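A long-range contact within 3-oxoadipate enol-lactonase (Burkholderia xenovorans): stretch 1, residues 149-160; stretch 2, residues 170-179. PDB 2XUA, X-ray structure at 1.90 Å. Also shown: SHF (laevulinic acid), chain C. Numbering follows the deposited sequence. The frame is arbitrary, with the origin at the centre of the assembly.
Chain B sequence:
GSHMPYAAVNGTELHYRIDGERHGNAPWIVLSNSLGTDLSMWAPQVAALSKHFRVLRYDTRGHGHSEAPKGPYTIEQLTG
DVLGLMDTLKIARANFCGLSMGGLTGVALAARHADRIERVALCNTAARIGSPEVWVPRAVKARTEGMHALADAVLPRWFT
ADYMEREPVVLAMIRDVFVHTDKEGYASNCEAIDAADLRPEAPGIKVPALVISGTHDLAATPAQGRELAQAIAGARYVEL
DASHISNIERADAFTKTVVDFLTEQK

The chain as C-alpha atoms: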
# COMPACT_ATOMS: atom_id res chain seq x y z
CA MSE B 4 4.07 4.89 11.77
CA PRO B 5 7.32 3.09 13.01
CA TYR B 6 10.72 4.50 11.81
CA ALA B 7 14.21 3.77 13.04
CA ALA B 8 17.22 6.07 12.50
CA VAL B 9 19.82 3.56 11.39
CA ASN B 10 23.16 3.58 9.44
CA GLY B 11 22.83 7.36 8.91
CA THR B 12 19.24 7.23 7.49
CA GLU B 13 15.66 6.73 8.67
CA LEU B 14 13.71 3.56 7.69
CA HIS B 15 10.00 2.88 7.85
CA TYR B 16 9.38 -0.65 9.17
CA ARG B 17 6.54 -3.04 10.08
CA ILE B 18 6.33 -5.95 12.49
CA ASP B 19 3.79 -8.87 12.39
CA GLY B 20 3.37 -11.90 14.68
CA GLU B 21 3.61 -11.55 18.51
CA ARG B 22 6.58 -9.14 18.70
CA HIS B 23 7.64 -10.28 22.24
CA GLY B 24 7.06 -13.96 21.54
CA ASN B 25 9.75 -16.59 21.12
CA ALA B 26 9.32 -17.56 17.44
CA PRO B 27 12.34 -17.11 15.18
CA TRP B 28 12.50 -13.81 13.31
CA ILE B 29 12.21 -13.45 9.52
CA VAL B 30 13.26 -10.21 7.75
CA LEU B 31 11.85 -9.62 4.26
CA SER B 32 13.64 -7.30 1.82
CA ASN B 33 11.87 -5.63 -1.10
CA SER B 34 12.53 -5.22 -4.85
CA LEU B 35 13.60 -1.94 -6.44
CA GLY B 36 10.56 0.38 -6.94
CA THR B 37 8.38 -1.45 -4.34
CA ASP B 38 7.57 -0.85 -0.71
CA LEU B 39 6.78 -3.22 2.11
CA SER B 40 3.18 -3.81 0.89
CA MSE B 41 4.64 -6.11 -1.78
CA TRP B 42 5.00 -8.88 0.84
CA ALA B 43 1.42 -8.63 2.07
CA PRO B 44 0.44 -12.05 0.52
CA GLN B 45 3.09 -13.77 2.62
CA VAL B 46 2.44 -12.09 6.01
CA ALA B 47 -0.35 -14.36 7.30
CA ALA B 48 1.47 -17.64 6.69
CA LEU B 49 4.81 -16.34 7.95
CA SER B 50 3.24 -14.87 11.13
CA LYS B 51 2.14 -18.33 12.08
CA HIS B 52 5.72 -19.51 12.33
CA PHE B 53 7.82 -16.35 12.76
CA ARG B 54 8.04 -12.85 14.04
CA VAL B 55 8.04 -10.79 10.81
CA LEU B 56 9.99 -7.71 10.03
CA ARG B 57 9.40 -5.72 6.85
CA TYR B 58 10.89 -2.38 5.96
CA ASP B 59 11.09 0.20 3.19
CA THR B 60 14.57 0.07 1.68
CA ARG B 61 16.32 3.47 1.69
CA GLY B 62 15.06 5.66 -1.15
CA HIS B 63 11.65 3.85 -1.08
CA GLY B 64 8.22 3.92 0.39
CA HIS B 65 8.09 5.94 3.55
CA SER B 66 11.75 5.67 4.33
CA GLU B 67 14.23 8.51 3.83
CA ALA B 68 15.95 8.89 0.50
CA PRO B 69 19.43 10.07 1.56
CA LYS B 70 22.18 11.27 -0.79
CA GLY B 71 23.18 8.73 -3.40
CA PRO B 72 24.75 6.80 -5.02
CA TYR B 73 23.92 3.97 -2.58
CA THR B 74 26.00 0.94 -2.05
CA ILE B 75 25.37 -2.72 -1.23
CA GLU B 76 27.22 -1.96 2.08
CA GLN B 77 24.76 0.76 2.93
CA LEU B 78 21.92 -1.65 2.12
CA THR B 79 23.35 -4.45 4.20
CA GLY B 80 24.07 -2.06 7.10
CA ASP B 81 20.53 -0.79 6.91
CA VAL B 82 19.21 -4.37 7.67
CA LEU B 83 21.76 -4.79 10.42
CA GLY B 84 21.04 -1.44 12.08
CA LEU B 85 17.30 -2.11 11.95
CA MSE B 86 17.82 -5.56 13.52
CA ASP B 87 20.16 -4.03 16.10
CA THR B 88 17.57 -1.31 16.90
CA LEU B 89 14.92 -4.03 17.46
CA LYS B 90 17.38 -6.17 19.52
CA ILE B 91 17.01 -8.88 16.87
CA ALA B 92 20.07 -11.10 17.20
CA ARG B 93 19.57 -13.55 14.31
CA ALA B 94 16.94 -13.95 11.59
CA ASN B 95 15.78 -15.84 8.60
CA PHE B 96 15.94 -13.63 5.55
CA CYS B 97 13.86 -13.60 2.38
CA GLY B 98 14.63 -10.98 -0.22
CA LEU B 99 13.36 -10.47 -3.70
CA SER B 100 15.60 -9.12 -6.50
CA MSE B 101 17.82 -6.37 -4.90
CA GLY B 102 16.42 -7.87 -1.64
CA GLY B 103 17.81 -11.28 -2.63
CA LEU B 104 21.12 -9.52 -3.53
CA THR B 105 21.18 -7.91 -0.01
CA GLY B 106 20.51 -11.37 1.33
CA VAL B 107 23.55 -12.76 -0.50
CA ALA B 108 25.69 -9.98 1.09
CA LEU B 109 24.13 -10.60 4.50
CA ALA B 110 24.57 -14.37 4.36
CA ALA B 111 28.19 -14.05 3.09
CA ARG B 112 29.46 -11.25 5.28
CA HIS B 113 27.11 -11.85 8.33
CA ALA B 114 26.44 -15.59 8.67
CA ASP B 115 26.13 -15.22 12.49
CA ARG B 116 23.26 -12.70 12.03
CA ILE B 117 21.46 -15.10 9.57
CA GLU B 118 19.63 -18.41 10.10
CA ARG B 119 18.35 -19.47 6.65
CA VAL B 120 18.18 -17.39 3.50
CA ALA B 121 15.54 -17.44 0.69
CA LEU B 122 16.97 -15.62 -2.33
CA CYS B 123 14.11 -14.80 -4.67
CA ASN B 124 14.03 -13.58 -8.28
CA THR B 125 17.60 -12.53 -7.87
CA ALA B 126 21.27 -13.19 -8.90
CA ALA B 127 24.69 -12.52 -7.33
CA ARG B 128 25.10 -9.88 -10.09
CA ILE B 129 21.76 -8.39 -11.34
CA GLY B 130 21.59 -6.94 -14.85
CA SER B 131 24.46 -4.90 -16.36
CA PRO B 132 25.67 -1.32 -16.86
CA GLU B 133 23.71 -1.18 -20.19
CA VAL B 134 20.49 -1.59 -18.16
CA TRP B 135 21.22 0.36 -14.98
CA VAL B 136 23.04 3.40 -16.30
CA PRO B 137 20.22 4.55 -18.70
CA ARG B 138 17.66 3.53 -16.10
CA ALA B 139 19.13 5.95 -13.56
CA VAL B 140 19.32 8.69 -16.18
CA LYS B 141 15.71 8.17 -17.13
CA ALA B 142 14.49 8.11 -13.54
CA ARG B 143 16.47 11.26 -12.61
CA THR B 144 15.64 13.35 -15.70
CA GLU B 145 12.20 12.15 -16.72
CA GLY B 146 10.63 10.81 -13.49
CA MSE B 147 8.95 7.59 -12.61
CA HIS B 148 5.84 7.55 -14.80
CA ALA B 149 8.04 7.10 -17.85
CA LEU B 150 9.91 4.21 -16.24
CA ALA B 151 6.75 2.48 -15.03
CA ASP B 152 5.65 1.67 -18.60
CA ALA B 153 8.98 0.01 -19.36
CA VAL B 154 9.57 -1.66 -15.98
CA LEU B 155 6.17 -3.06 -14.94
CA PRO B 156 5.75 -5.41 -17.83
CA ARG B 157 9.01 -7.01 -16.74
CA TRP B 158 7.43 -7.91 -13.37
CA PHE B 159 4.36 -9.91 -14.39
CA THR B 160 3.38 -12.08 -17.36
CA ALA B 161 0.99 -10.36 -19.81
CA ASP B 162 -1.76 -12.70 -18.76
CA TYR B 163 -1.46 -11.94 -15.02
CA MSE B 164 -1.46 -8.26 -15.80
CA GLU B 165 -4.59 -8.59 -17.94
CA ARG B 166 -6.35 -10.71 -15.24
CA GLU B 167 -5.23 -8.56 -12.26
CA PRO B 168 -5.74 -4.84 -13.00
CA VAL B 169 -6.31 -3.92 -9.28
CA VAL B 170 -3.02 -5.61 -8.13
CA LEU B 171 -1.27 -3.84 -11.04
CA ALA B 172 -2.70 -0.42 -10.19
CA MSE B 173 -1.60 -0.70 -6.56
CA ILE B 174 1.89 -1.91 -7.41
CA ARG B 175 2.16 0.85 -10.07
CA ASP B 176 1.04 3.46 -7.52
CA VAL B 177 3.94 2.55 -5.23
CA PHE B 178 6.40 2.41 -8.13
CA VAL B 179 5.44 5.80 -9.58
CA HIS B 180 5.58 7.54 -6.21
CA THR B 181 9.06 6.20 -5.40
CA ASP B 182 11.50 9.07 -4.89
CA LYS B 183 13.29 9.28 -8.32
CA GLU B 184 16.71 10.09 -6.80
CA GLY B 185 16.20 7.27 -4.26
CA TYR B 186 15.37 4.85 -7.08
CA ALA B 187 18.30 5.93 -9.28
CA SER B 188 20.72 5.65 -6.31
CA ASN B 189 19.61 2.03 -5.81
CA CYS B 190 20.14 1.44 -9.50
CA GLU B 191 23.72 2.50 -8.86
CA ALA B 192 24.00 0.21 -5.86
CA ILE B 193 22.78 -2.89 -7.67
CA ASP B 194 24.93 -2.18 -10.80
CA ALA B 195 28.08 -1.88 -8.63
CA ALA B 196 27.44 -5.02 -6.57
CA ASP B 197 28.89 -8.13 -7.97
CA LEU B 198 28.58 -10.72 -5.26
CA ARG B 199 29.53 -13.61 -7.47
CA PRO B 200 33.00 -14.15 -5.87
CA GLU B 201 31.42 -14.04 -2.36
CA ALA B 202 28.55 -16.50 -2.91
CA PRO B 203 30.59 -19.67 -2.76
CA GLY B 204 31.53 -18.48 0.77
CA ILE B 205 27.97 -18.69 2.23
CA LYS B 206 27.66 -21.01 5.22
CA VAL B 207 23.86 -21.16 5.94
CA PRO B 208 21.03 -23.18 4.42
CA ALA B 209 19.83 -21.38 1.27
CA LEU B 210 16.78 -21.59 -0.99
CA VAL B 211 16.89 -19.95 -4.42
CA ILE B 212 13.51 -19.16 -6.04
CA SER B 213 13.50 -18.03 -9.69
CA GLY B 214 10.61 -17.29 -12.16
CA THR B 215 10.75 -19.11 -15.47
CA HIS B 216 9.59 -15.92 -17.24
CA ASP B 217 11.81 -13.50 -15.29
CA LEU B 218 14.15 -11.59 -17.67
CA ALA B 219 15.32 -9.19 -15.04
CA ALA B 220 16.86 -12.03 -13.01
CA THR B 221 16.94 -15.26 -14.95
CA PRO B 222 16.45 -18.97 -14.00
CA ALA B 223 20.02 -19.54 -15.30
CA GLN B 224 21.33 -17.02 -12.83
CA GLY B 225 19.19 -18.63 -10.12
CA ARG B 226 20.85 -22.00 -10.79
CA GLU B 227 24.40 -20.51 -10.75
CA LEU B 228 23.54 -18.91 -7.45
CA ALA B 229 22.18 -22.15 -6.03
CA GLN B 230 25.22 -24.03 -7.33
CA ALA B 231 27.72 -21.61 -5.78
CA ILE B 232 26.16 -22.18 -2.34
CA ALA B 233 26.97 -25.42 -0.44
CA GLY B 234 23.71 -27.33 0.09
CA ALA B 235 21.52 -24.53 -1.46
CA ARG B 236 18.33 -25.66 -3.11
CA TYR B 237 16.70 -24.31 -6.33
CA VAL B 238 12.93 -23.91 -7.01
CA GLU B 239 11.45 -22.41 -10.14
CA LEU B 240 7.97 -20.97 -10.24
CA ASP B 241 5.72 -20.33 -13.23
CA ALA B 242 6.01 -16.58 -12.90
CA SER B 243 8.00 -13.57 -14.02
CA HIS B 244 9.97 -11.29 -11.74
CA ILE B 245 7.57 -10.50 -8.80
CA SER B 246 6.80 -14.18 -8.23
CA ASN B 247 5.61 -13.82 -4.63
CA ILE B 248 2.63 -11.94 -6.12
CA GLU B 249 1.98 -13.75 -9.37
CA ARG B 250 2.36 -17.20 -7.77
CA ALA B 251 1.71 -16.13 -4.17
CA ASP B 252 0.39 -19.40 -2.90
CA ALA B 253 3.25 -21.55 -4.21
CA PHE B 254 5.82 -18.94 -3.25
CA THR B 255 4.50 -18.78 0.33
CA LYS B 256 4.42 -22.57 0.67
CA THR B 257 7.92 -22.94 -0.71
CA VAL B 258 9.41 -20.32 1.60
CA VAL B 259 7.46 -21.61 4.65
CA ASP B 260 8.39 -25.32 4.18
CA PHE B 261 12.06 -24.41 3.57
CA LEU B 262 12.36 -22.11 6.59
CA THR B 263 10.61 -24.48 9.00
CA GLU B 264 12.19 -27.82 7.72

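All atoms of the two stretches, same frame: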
# COMPACT_ATOMS: atom_id res chain seq x y z
N ALA B 149 7.35 7.59 -16.66
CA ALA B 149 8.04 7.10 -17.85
C ALA B 149 8.63 5.68 -17.71
O ALA B 149 8.50 4.79 -18.60
CB ALA B 149 9.15 8.15 -18.26
N LEU B 150 9.26 5.47 -16.55
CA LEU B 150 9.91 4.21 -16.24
C LEU B 150 8.91 3.10 -16.01
O LEU B 150 9.16 1.96 -16.39
CB LEU B 150 10.70 4.36 -14.97
CG LEU B 150 12.19 4.41 -15.10
CD1 LEU B 150 12.53 5.86 -15.23
CD2 LEU B 150 12.65 3.94 -13.80
N ALA B 151 7.78 3.45 -15.39
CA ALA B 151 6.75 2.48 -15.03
C ALA B 151 6.31 1.71 -16.26
O ALA B 151 6.08 0.51 -16.16
CB ALA B 151 5.53 3.20 -14.38
N ASP B 152 6.21 2.37 -17.42
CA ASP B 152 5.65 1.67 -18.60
C ASP B 152 6.65 0.65 -19.14
O ASP B 152 6.27 -0.37 -19.74
CB ASP B 152 5.24 2.61 -19.74
CG ASP B 152 4.12 3.59 -19.34
OD1 ASP B 152 3.07 3.17 -18.74
OD2 ASP B 152 4.30 4.79 -19.68
N ALA B 153 7.93 0.91 -18.92
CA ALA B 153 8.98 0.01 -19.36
C ALA B 153 9.22 -1.08 -18.34
O ALA B 153 9.48 -2.22 -18.71
CB ALA B 153 10.28 0.77 -19.60
N VAL B 154 9.16 -0.72 -17.06
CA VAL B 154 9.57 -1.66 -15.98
C VAL B 154 8.50 -2.65 -15.59
O VAL B 154 8.78 -3.85 -15.48
CB VAL B 154 10.14 -0.94 -14.71
CG1 VAL B 154 10.37 -1.95 -13.55
CG2 VAL B 154 11.40 -0.20 -15.09
N LEU B 155 7.28 -2.18 -15.42
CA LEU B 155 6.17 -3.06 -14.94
C LEU B 155 5.89 -4.30 -15.74
O LEU B 155 5.60 -5.35 -15.18
CB LEU B 155 4.87 -2.26 -14.74
CG LEU B 155 4.75 -1.56 -13.37
CD1 LEU B 155 6.07 -1.17 -12.74
CD2 LEU B 155 3.81 -0.34 -13.45
N PRO B 156 5.95 -4.20 -17.07
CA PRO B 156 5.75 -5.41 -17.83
C PRO B 156 6.83 -6.42 -17.60
O PRO B 156 6.64 -7.60 -17.93
CB PRO B 156 5.77 -4.91 -19.30
CG PRO B 156 5.28 -3.48 -19.16
CD PRO B 156 6.06 -3.03 -17.94
N ARG B 157 7.97 -6.01 -17.05
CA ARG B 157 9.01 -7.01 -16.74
C ARG B 157 8.71 -7.78 -15.45
O ARG B 157 9.43 -8.73 -15.11
CB ARG B 157 10.38 -6.34 -16.66
CG ARG B 157 10.87 -5.90 -18.08
CD ARG B 157 11.94 -4.79 -17.97
NE ARG B 157 13.19 -5.24 -17.34
CZ ARG B 157 14.06 -6.12 -17.87
NH1 ARG B 157 13.81 -6.71 -19.06
NH2 ARG B 157 15.17 -6.43 -17.20
N TRP B 158 7.68 -7.36 -14.72
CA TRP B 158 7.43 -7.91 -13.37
C TRP B 158 6.36 -8.96 -13.38
O TRP B 158 6.34 -9.82 -12.51
CB TRP B 158 6.97 -6.77 -12.45
CG TRP B 158 8.08 -5.86 -12.01
CD1 TRP B 158 9.39 -5.81 -12.46
CD2 TRP B 158 7.96 -4.86 -11.00
NE1 TRP B 158 10.07 -4.79 -11.80
CE2 TRP B 158 9.21 -4.21 -10.89
CE3 TRP B 158 6.89 -4.43 -10.20
CZ2 TRP B 158 9.42 -3.17 -10.01
CZ3 TRP B 158 7.10 -3.41 -9.30
CH2 TRP B 158 8.36 -2.77 -9.22
N PHE B 159 5.44 -8.91 -14.35
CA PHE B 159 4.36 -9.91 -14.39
C PHE B 159 4.20 -10.41 -15.79
O PHE B 159 4.51 -9.63 -16.71
CB PHE B 159 3.03 -9.24 -13.96
CG PHE B 159 3.08 -8.70 -12.55
CD1 PHE B 159 3.05 -9.55 -11.47
CD2 PHE B 159 3.20 -7.34 -12.33
CE1 PHE B 159 3.09 -9.06 -10.14
CE2 PHE B 159 3.25 -6.85 -11.02
CZ PHE B 159 3.16 -7.74 -9.90
N THR B 160 3.72 -11.64 -15.98
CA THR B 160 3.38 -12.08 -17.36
C THR B 160 2.22 -11.22 -17.85
O THR B 160 1.50 -10.60 -17.03
CB THR B 160 3.02 -13.57 -17.41
OG1 THR B 160 1.86 -13.80 -16.58
CG2 THR B 160 4.21 -14.41 -16.89
N VAL B 170 -4.41 -5.33 -8.61
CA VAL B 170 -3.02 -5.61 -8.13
C VAL B 170 -2.08 -4.72 -8.93
O VAL B 170 -1.25 -4.04 -8.37
CB VAL B 170 -2.63 -7.04 -8.32
CG1 VAL B 170 -1.15 -7.24 -7.81
CG2 VAL B 170 -3.53 -7.99 -7.49
N LEU B 171 -2.19 -4.71 -10.26
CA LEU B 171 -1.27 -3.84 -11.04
C LEU B 171 -1.32 -2.38 -10.65
O LEU B 171 -0.27 -1.73 -10.54
CB LEU B 171 -1.40 -4.05 -12.57
CG LEU B 171 -0.28 -5.08 -12.70
CD1 LEU B 171 -0.72 -6.53 -13.01
CD2 LEU B 171 1.08 -4.58 -13.31
N ALA B 172 -2.54 -1.82 -10.55
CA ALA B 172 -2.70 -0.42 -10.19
C ALA B 172 -2.06 -0.10 -8.84
O ALA B 172 -1.44 0.96 -8.66
CB ALA B 172 -4.20 -0.04 -10.21
N MSE B 173 -2.16 -1.00 -7.87
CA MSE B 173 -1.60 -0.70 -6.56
C MSE B 173 -0.08 -0.75 -6.56
O MSE B 173 0.60 0.08 -5.93
CB MSE B 173 -2.17 -1.71 -5.55
CG MSE B 173 -3.69 -1.41 -5.27
SE MSE B 173 -4.26 -2.76 -4.01
CE MSE B 173 -3.88 -1.93 -2.23
N ILE B 174 0.44 -1.76 -7.24
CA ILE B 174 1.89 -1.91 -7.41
C ILE B 174 2.46 -0.69 -8.19
O ILE B 174 3.50 -0.12 -7.84
CB ILE B 174 2.17 -3.30 -8.16
CG1 ILE B 174 1.89 -4.50 -7.22
CG2 ILE B 174 3.55 -3.36 -8.67
CD1 ILE B 174 2.74 -4.54 -5.97
N ARG B 175 1.74 -0.30 -9.26
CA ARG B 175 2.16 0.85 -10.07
C ARG B 175 2.12 2.09 -9.21
O ARG B 175 3.01 2.94 -9.34
CB ARG B 175 1.23 1.02 -11.26
CG ARG B 175 1.58 2.25 -12.18
CD ARG B 175 0.74 2.32 -13.49
NE ARG B 175 1.23 3.49 -14.22
CZ ARG B 175 2.02 3.45 -15.30
NH1 ARG B 175 2.37 2.27 -15.84
NH2 ARG B 175 2.46 4.61 -15.84
N ASP B 176 1.13 2.21 -8.30
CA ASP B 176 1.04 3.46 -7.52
C ASP B 176 2.27 3.59 -6.66
O ASP B 176 2.82 4.69 -6.51
CB ASP B 176 -0.23 3.53 -6.64
CG ASP B 176 -0.52 4.95 -6.10
OD1 ASP B 176 -0.45 5.91 -6.89
OD2 ASP B 176 -0.82 5.10 -4.88
N VAL B 177 2.74 2.49 -6.10
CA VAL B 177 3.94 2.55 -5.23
C VAL B 177 5.17 2.86 -6.09
O VAL B 177 6.01 3.73 -5.74
CB VAL B 177 4.14 1.20 -4.53
CG1 VAL B 177 5.52 1.13 -3.83
CG2 VAL B 177 2.95 0.99 -3.51
N PHE B 178 5.24 2.19 -7.23
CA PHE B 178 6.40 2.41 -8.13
C PHE B 178 6.47 3.90 -8.54
O PHE B 178 7.47 4.56 -8.31
CB PHE B 178 6.27 1.49 -9.34
CG PHE B 178 7.44 1.58 -10.26
CD1 PHE B 178 8.49 0.70 -10.13
CD2 PHE B 178 7.50 2.59 -11.22
CE1 PHE B 178 9.60 0.78 -11.02
CE2 PHE B 178 8.63 2.70 -12.09
CZ PHE B 178 9.66 1.80 -11.96
N VAL B 179 5.37 4.46 -9.03
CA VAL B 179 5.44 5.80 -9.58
C VAL B 179 5.62 6.88 -8.54
O VAL B 179 5.98 7.98 -8.91
CB VAL B 179 4.30 6.17 -10.61
CG1 VAL B 179 4.25 5.15 -11.69
CG2 VAL B 179 2.93 6.30 -9.91
C4 SHF C . 13.01 -2.49 -10.84
C5 SHF C . 12.61 -3.45 -9.71
C3 SHF C . 13.91 -2.98 -11.98
C2 SHF C . 13.97 -4.50 -12.29
C1 SHF C . 14.41 -4.79 -13.79
O4 SHF C . 12.56 -1.33 -10.85
O1 SHF C . 13.46 -5.00 -14.56
OH1 SHF C . 15.64 -4.89 -14.13

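The two stretches meet in a largely apolar contact in which one helix packs against the end of another and the 3-10 and loop residues that follow it, centred on the ring of Phe 178 and closed at its exposed margin by a single salt bridge, that of Asp 152 with Arg 175. The helical stretch 170-179 runs at 134° to the helix that includes Ala 149 to Val 154, their axes approaching to 9.9 Å, and the contact continues through the 3-10 segment to Trp 158 and Phe 159. Together the stretches bury 599 Å², of which Phe 178 contributes the largest share.

Phe 178, with chi1 in the t well, projects toward the first stretch and is enclosed by residues from successive turns. Leu 155 covers one face of its ring: CD1 lies 4.1 Å from the ring centroid and 18° off the normal, a CH-pi contact. Leu 150 CB packs at the ring edge, 3.9 Å from Phe 178 CE2, while Ala 151 CB comes to 3.8 Å from Phe 178 CD2 and Val 154 CG1 to 3.8 Å from Phe 178 CE1. The small side chain of Ala 151 suits this close approach; its CB also touches Val 179 CG1 at 3.6 Å, where the CA atoms of Ala 151 and Val 179 are only 6.5 Å apart.

Trp 158 extends the aromatic core. Phe 178 directs its edge toward the face of the Trp 158 six-membered ring in an offset edge-to-face pair, with ring planes at 79° and the two ring centroids 5.6 Å apart; Trp 158 CH2 and Phe 178 CD1 are separated by 3.6 Å. One turn earlier in the second helix, Ile 174 places CG2 at the edges of two rings, 3.6 Å from Trp 158 CZ3 and 4.2 Å from Phe 159 CE2. Leu 171 begins sideways, but its end reaches Phe 159, with CD2 3.6 Å from Phe 159 CD2. Leu 171, Ile 174, Arg 175 and Phe 178 thus lie on one face of the helix.

At the margin, Arg 175 extends with chi1 to chi3 all t. Its CA-to-CB bond points sideways, and the long chain lets the charged end reach exposed Asp 152. Branched Leu 155, with CD1 over the Phe 178 ring, sets CD2 3.6 Å from Arg 175 CG. Arg 175 NH1 donates to Asp 152 OD1 at 3.1 Å, and Arg 175 NH2 makes a weak bond to the same OD1 at 3.3 Å. Ala 151 CB lies over one guanidinium face.

The core also borders the bound laevulinic acid: Trp 158 CZ2 lies 3.2 Å from SHF C5 and Phe 178 CE1 3.6 Å from SHF O4, while Arg 157 NE donates a hydrogen bond to SHF O1 at 2.8 Å.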